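Local coordinates for protein beta-lactamase (Sebaldella termitidis, PDB 6N1N) that probably hydrolyses the beta-lactam ring of antibiotics to a substituted beta-amino acid, as a class D serine beta-lactamase, at residues V66-W76 and L101-G109. Residues are numbered along the deposited sequence; the frame is centred on the assembly and turned at random. Where two conformers were deposited one is given.
Sequences VVKDENEAMEW and LWFYMKGAG
Met74, deposited as selenomethionine, lies across one face of the Phe103 ring and contributes more to the contact between the loop segment 66-76 and helix 101-108 than any other residue. Its terminal methyl sits almost over the ring centre: CE is 3.7 Å from the centroid and 11° off the normal, a CH-pi contact, with the selenium over the same face in a Met-aromatic contact. A bend at chi3 (-98°) brings Met74 CE over the Phe103 ring and up to Gly107 CA; Met74 CE and Val66 CG1 each lie 3.9 Å from Gly107 CA, so both groups meet the helix backbone directly there. Lys106 closes the outer side. Its aliphatic chain runs past Met74 in the opposite direction; Lys106 CD lies 3.6 Å from Met74 SE, and Lys106 CE approaches Glu75 O.

Trp102 takes up the other end of the loop segment. Met74 O lies at the edge of its indole, near the ring plane and 3.7 Å from Trp102 CH2, while Trp76 packs with CB 4.0 Å from Trp102 CZ2, the two indoles inclined at 44°. Each indole N-H is bonded elsewhere, Trp102 NE1 to Trp86 O and Trp76 NE1 to Ile79 O.

In this penicillin-recognising fold the contact joins the loop after helix 56-63 to helix 101-108, while Phe103 also packs on Phe61 of helix 56-63 and on Leu92 and Ala95 of helix 92-98.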
ATOM      1  N   VAL A  66     -16.768  -4.095 -11.139  1.00 14.31           N
ATOM      2  CA  VAL A  66     -16.591  -2.754 -11.684  1.00 13.50           C
ATOM      3  C   VAL A  66     -15.928  -2.834 -13.049  1.00 19.81           C
ATOM      4  O   VAL A  66     -16.321  -2.128 -13.994  1.00 18.24           O
ATOM      5  CB  VAL A  66     -15.774  -1.890 -10.706  1.00 14.63           C
ATOM      6  CG1 VAL A  66     -15.419  -0.532 -11.315  1.00 14.89           C
ATOM      7  CG2 VAL A  66     -16.554  -1.693  -9.429  1.00 19.10           C
ATOM      8  N   VAL A  67     -14.892  -3.662 -13.164  1.00 14.14           N
ATOM      9  CA  VAL A  67     -14.293  -4.046 -14.436  1.00 14.52           C
ATOM     10  C   VAL A  67     -14.285  -5.565 -14.467  1.00 18.18           C
ATOM     11  O   VAL A  67     -14.293  -6.223 -13.418  1.00 17.39           O
ATOM     12  CB  VAL A  67     -12.874  -3.483 -14.653  1.00 18.55           C
ATOM     13  CG1 VAL A  67     -12.928  -1.988 -14.883  1.00 19.85           C
ATOM     14  CG2 VAL A  67     -11.970  -3.784 -13.469  1.00 18.77           C
ATOM     15  N   LYS A  68     -14.289  -6.126 -15.676  0.50 17.52           N
ATOM     16  CA  LYS A  68     -14.341  -7.575 -15.825  0.50 20.58           C
ATOM     17  C   LYS A  68     -12.992  -8.208 -15.531  0.50 18.74           C
ATOM     18  O   LYS A  68     -12.926  -9.304 -14.959  0.50 18.64           O
ATOM     19  CB  LYS A  68     -14.809  -7.944 -17.236  0.50 25.49           C
ATOM     20  CG  LYS A  68     -14.908  -9.439 -17.490  0.50 31.93           C
ATOM     21  CD  LYS A  68     -15.696  -9.739 -18.759  0.50 33.67           C
ATOM     22  CE  LYS A  68     -15.798 -11.234 -19.008  0.50 37.56           C
ATOM     23  NZ  LYS A  68     -14.464 -11.842 -19.247  0.50 45.02           N
ATOM     24  N   ASP A  69     -11.917  -7.529 -15.904  1.00 18.61           N
ATOM     25  CA  ASP A  69     -10.563  -8.007 -15.681  1.00 17.74           C
ATOM     26  C   ASP A  69      -9.667  -6.778 -15.727  1.00 15.18           C
ATOM     27  O   ASP A  69     -10.156  -5.644 -15.769  1.00 14.84           O
ATOM     28  CB  ASP A  69     -10.167  -9.079 -16.702  1.00 18.70           C
ATOM     29  CG  ASP A  69     -10.346  -8.627 -18.136  1.00 28.43           C
ATOM     30  OD1 ASP A  69      -9.945  -7.486 -18.446  1.00 18.17           O
ATOM     31  OD2 ASP A  69     -10.854  -9.429 -18.967  1.00 24.38           O
ATOM     32  N   GLU A  70      -8.354  -7.005 -15.764  1.00 14.32           N
ATOM     33  CA  GLU A  70      -7.389  -5.918 -15.660  1.00 12.21           C
ATOM     34  C   GLU A  70      -7.059  -5.305 -17.006  1.00 12.21           C
ATOM     35  O   GLU A  70      -6.215  -4.401 -17.074  1.00 13.90           O
ATOM     36  CB  GLU A  70      -6.100  -6.399 -14.989  1.00 12.67           C
ATOM     37  CG  GLU A  70      -5.091  -7.158 -15.861  1.00 16.13           C
ATOM     38  CD  GLU A  70      -5.408  -8.634 -16.021  1.00 20.38           C
ATOM     39  OE1 GLU A  70      -6.580  -9.040 -15.810  1.00 12.66           O
ATOM     40  OE2 GLU A  70      -4.468  -9.388 -16.367  1.00 19.50           O
ATOM     41  N   ASN A  71      -7.688  -5.796 -18.071  1.00 13.43           N
ATOM     42  CA  ASN A  71      -7.457  -5.275 -19.410  1.00 15.47           C
ATOM     43  C   ASN A  71      -8.596  -4.388 -19.893  1.00 18.81           C
ATOM     44  O   ASN A  71      -8.445  -3.699 -20.914  1.00 19.60           O
ATOM     45  CB  ASN A  71      -7.236  -6.455 -20.392  1.00 16.91           C
ATOM     46  CG  ASN A  71      -6.020  -7.305 -20.042  1.00 20.48           C
ATOM     47  OD1 ASN A  71      -6.106  -8.535 -19.955  1.00 28.56           O
ATOM     48  ND2 ASN A  71      -4.888  -6.668 -19.866  1.00 16.38           N
ATOM     49  N   GLU A  72      -9.708  -4.341 -19.168  1.00 16.23           N
ATOM     50  CA  GLU A  72     -10.874  -3.582 -19.604  1.00 15.78           C
ATOM     51  C   GLU A  72     -10.666  -2.110 -19.305  1.00 17.22           C
ATOM     52  O   GLU A  72     -10.552  -1.717 -18.138  1.00 17.74           O
ATOM     53  CB  GLU A  72     -12.125  -4.094 -18.906  1.00 15.63           C
ATOM     54  CG  GLU A  72     -13.387  -3.259 -19.189  1.00 24.66           C
ATOM     55  CD  GLU A  72     -14.565  -3.673 -18.315  1.00 31.20           C
ATOM     56  OE1 GLU A  72     -14.740  -4.880 -18.084  1.00 36.81           O
ATOM     57  OE2 GLU A  72     -15.309  -2.789 -17.843  1.00 40.99           O
ATOM     58  N   ALA A  73     -10.642  -1.285 -20.345  1.00 19.02           N
ATOM     59  CA  ALA A  73     -10.389   0.131 -20.124  1.00 19.22           C
ATOM     60  C   ALA A  73     -11.626   0.826 -19.582  1.00 21.01           C
ATOM     61  O   ALA A  73     -12.764   0.456 -19.873  1.00 21.95           O
ATOM     62  CB  ALA A  73      -9.933   0.823 -21.402  1.00 19.75           C
HETATM   63  N   MSE A  74     -11.378   1.811 -18.747  1.00 13.91           N
HETATM   64  CA  MSE A  74     -12.375   2.774 -18.321  1.00 19.11           C
HETATM   65  C   MSE A  74     -12.175   4.043 -19.157  1.00 19.01           C
HETATM   66  O   MSE A  74     -11.046   4.395 -19.483  1.00 17.26           O
HETATM   67  CB  MSE A  74     -12.210   3.032 -16.836  1.00 22.38           C
HETATM   68  CG  MSE A  74     -13.468   3.191 -16.107  1.00 37.46           C
HETATM   69 SE   MSE A  74     -12.984   3.796 -14.334  1.00 35.59          SE
HETATM   70  CE  MSE A  74     -13.073   2.060 -13.448  1.00 21.38           C
ATOM     71  N   GLU A  75     -13.269   4.730 -19.515  1.00 18.82           N
ATOM     72  CA  GLU A  75     -13.203   5.862 -20.427  1.00 22.58           C
ATOM     73  C   GLU A  75     -12.738   7.130 -19.712  1.00 16.52           C
ATOM     74  O   GLU A  75     -13.311   7.532 -18.691  1.00 18.96           O
ATOM     75  CB  GLU A  75     -14.570   6.102 -21.074  1.00 33.22           C
ATOM     76  CG  GLU A  75     -14.602   7.309 -22.017  1.00 47.95           C
ATOM     77  CD  GLU A  75     -15.984   7.587 -22.592  1.00 59.94           C
ATOM     78  OE1 GLU A  75     -16.980   7.512 -21.837  1.00 57.43           O
ATOM     79  OE2 GLU A  75     -16.066   7.879 -23.804  1.00 60.44           O
ATOM     80  N   TRP A  76     -11.708   7.753 -20.273  1.00 18.36           N
ATOM     81  CA  TRP A  76     -11.178   9.022 -19.784  1.00 22.33           C
ATOM     82  C   TRP A  76     -12.119  10.152 -20.174  1.00 22.74           C
ATOM     83  O   TRP A  76     -12.650  10.172 -21.282  1.00 24.07           O
ATOM     84  CB  TRP A  76      -9.787   9.233 -20.386  1.00 20.55           C
ATOM     85  CG  TRP A  76      -9.167  10.590 -20.206  1.00 20.47           C
ATOM     86  CD1 TRP A  76      -8.982  11.268 -19.036  1.00 16.82           C
ATOM     87  CD2 TRP A  76      -8.603  11.409 -21.236  1.00 23.12           C
ATOM     88  NE1 TRP A  76      -8.356  12.472 -19.281  1.00 17.91           N
ATOM     89  CE2 TRP A  76      -8.113  12.576 -20.623  1.00 20.95           C
ATOM     90  CE3 TRP A  76      -8.477  11.271 -22.619  1.00 20.16           C
ATOM     91  CZ2 TRP A  76      -7.500  13.595 -21.346  1.00 31.62           C
ATOM     92  CZ3 TRP A  76      -7.881  12.279 -23.331  1.00 28.37           C
ATOM     93  CH2 TRP A  76      -7.401  13.429 -22.695  1.00 29.74           C
ATOM     94  N   LEU A 101      -5.655   8.407  -9.836  1.00 12.46           N
ATOM     95  CA  LEU A 101      -6.754   8.612  -8.905  1.00 12.90           C
ATOM     96  C   LEU A 101      -8.091   8.646  -9.626  1.00 11.20           C
ATOM     97  O   LEU A 101      -9.068   8.069  -9.144  1.00 12.38           O
ATOM     98  CB  LEU A 101      -6.531   9.899  -8.107  1.00 16.37           C
ATOM     99  CG  LEU A 101      -7.656  10.231  -7.121  1.00 18.06           C
ATOM    100  CD1 LEU A 101      -7.829   9.193  -6.002  1.00 24.93           C
ATOM    101  CD2 LEU A 101      -7.411  11.618  -6.534  1.00 22.23           C
ATOM    102  N   TRP A 102      -8.162   9.284 -10.808  1.00 11.05           N
ATOM    103  CA  TRP A 102      -9.461   9.442 -11.458  1.00 12.51           C
ATOM    104  C   TRP A 102     -10.133   8.099 -11.729  1.00 15.23           C
ATOM    105  O   TRP A 102     -11.363   7.985 -11.622  1.00 13.87           O
ATOM    106  CB  TRP A 102      -9.349  10.265 -12.750  1.00 16.80           C
ATOM    107  CG  TRP A 102      -8.728   9.601 -14.013  1.00 10.99           C
ATOM    108  CD1 TRP A 102      -7.471   9.840 -14.517  1.00 12.84           C
ATOM    109  CD2 TRP A 102      -9.341   8.667 -14.913  1.00 11.04           C
ATOM    110  NE1 TRP A 102      -7.269   9.108 -15.663  1.00 14.23           N
ATOM    111  CE2 TRP A 102      -8.405   8.384 -15.932  1.00 11.84           C
ATOM    112  CE3 TRP A 102     -10.600   8.050 -14.970  1.00 13.51           C
ATOM    113  CZ2 TRP A 102      -8.681   7.509 -16.978  1.00 12.89           C
ATOM    114  CZ3 TRP A 102     -10.863   7.183 -15.999  1.00 14.18           C
ATOM    115  CH2 TRP A 102      -9.912   6.908 -16.986  1.00 14.14           C
ATOM    116  N   PHE A 103      -9.350   7.069 -12.062  1.00 11.46           N
ATOM    117  CA  PHE A 103      -9.895   5.759 -12.371  1.00 11.44           C
ATOM    118  C   PHE A 103     -10.531   5.140 -11.138  1.00 12.26           C
ATOM    119  O   PHE A 103     -11.650   4.608 -11.209  1.00 11.40           O
ATOM    120  CB  PHE A 103      -8.772   4.888 -12.939  1.00 12.05           C
ATOM    121  CG  PHE A 103      -9.117   3.430 -13.174  1.00 12.58           C
ATOM    122  CD1 PHE A 103      -9.267   2.942 -14.467  1.00 13.92           C
ATOM    123  CD2 PHE A 103      -9.183   2.523 -12.116  1.00 10.18           C
ATOM    124  CE1 PHE A 103      -9.512   1.606 -14.702  1.00 15.22           C
ATOM    125  CE2 PHE A 103      -9.454   1.168 -12.350  1.00 13.13           C
ATOM    126  CZ  PHE A 103      -9.615   0.723 -13.633  1.00 14.28           C
ATOM    127  N   TYR A 104      -9.861   5.247  -9.992  1.00 10.27           N
ATOM    128  CA  TYR A 104     -10.420   4.696  -8.761  1.00 11.34           C
ATOM    129  C   TYR A 104     -11.600   5.511  -8.250  1.00 12.80           C
ATOM    130  O   TYR A 104     -12.569   4.936  -7.744  1.00 12.57           O
ATOM    131  CB  TYR A 104      -9.306   4.551  -7.734  1.00 12.17           C
ATOM    132  CG  TYR A 104      -8.395   3.399  -8.098  1.00 11.72           C
ATOM    133  CD1 TYR A 104      -8.697   2.098  -7.722  1.00  8.47           C
ATOM    134  CD2 TYR A 104      -7.240   3.608  -8.846  1.00 10.98           C
ATOM    135  CE1 TYR A 104      -7.864   1.013  -8.074  1.00  8.60           C
ATOM    136  CE2 TYR A 104      -6.404   2.553  -9.196  1.00 14.26           C
ATOM    137  CZ  TYR A 104      -6.716   1.255  -8.804  1.00  8.39           C
ATOM    138  OH  TYR A 104      -5.874   0.213  -9.161  1.00 10.98           O
HETATM  139  N   MSE A 105     -11.544   6.839  -8.361  0.50 13.30           N
HETATM  140  CA  MSE A 105     -12.697   7.682  -8.006  0.50 13.32           C
HETATM  141  C   MSE A 105     -13.920   7.348  -8.866  0.50 13.34           C
HETATM  142  O   MSE A 105     -15.043   7.260  -8.360  0.50 14.59           O
HETATM  143  CB  MSE A 105     -12.342   9.164  -8.144  0.50 15.44           C
HETATM  144  CG  MSE A 105     -11.245   9.604  -7.198  0.50 21.04           C
HETATM  145 SE   MSE A 105     -10.906  11.539  -7.300  0.50 46.02          SE
HETATM  146  CE  MSE A 105     -10.326  11.701  -9.126  0.50 28.33           C
ATOM    147  N   LYS A 106     -13.694   7.143 -10.168  1.00 14.70           N
ATOM    148  CA  LYS A 106     -14.792   6.814 -11.072  1.00 16.23           C
ATOM    149  C   LYS A 106     -15.366   5.441 -10.747  1.00 18.51           C
ATOM    150  O   LYS A 106     -16.592   5.273 -10.673  1.00 16.63           O
ATOM    151  CB  LYS A 106     -14.307   6.892 -12.517  1.00 15.70           C
ATOM    152  CG  LYS A 106     -15.384   6.603 -13.564  1.00 21.35           C
ATOM    153  CD  LYS A 106     -14.817   6.795 -14.970  1.00 34.97           C
ATOM    154  CE  LYS A 106     -15.824   6.450 -16.067  1.00 42.90           C
ATOM    155  NZ  LYS A 106     -16.772   7.565 -16.290  1.00 51.26           N
ATOM    156  N   GLY A 107     -14.498   4.461 -10.508  1.00 14.34           N
ATOM    157  CA  GLY A 107     -14.967   3.130 -10.169  1.00 16.11           C
ATOM    158  C   GLY A 107     -15.678   3.080  -8.838  1.00 17.71           C
ATOM    159  O   GLY A 107     -16.651   2.333  -8.675  1.00 17.50           O
ATOM    160  N   ALA A 108     -15.234   3.886  -7.871  1.00 14.49           N
ATOM    161  CA  ALA A 108     -15.885   3.900  -6.575  1.00 17.18           C
ATOM    162  C   ALA A 108     -17.329   4.381  -6.690  1.00 12.39           C
ATOM    163  O   ALA A 108     -18.165   4.001  -5.863  1.00 15.66           O
ATOM    164  CB  ALA A 108     -15.089   4.775  -5.610  1.00 17.87           C
ATOM    165  N   GLY A 109     -17.656   5.149  -7.731  1.00 23.63           N
ATOM    166  CA  GLY A 109     -19.029   5.593  -7.915  1.00 24.48           C
ATOM    167  C   GLY A 109     -20.014   4.469  -8.179  1.00 26.08           C
ATOM    168  O   GLY A 109     -21.220   4.636  -7.929  1.00 25.78           O
TER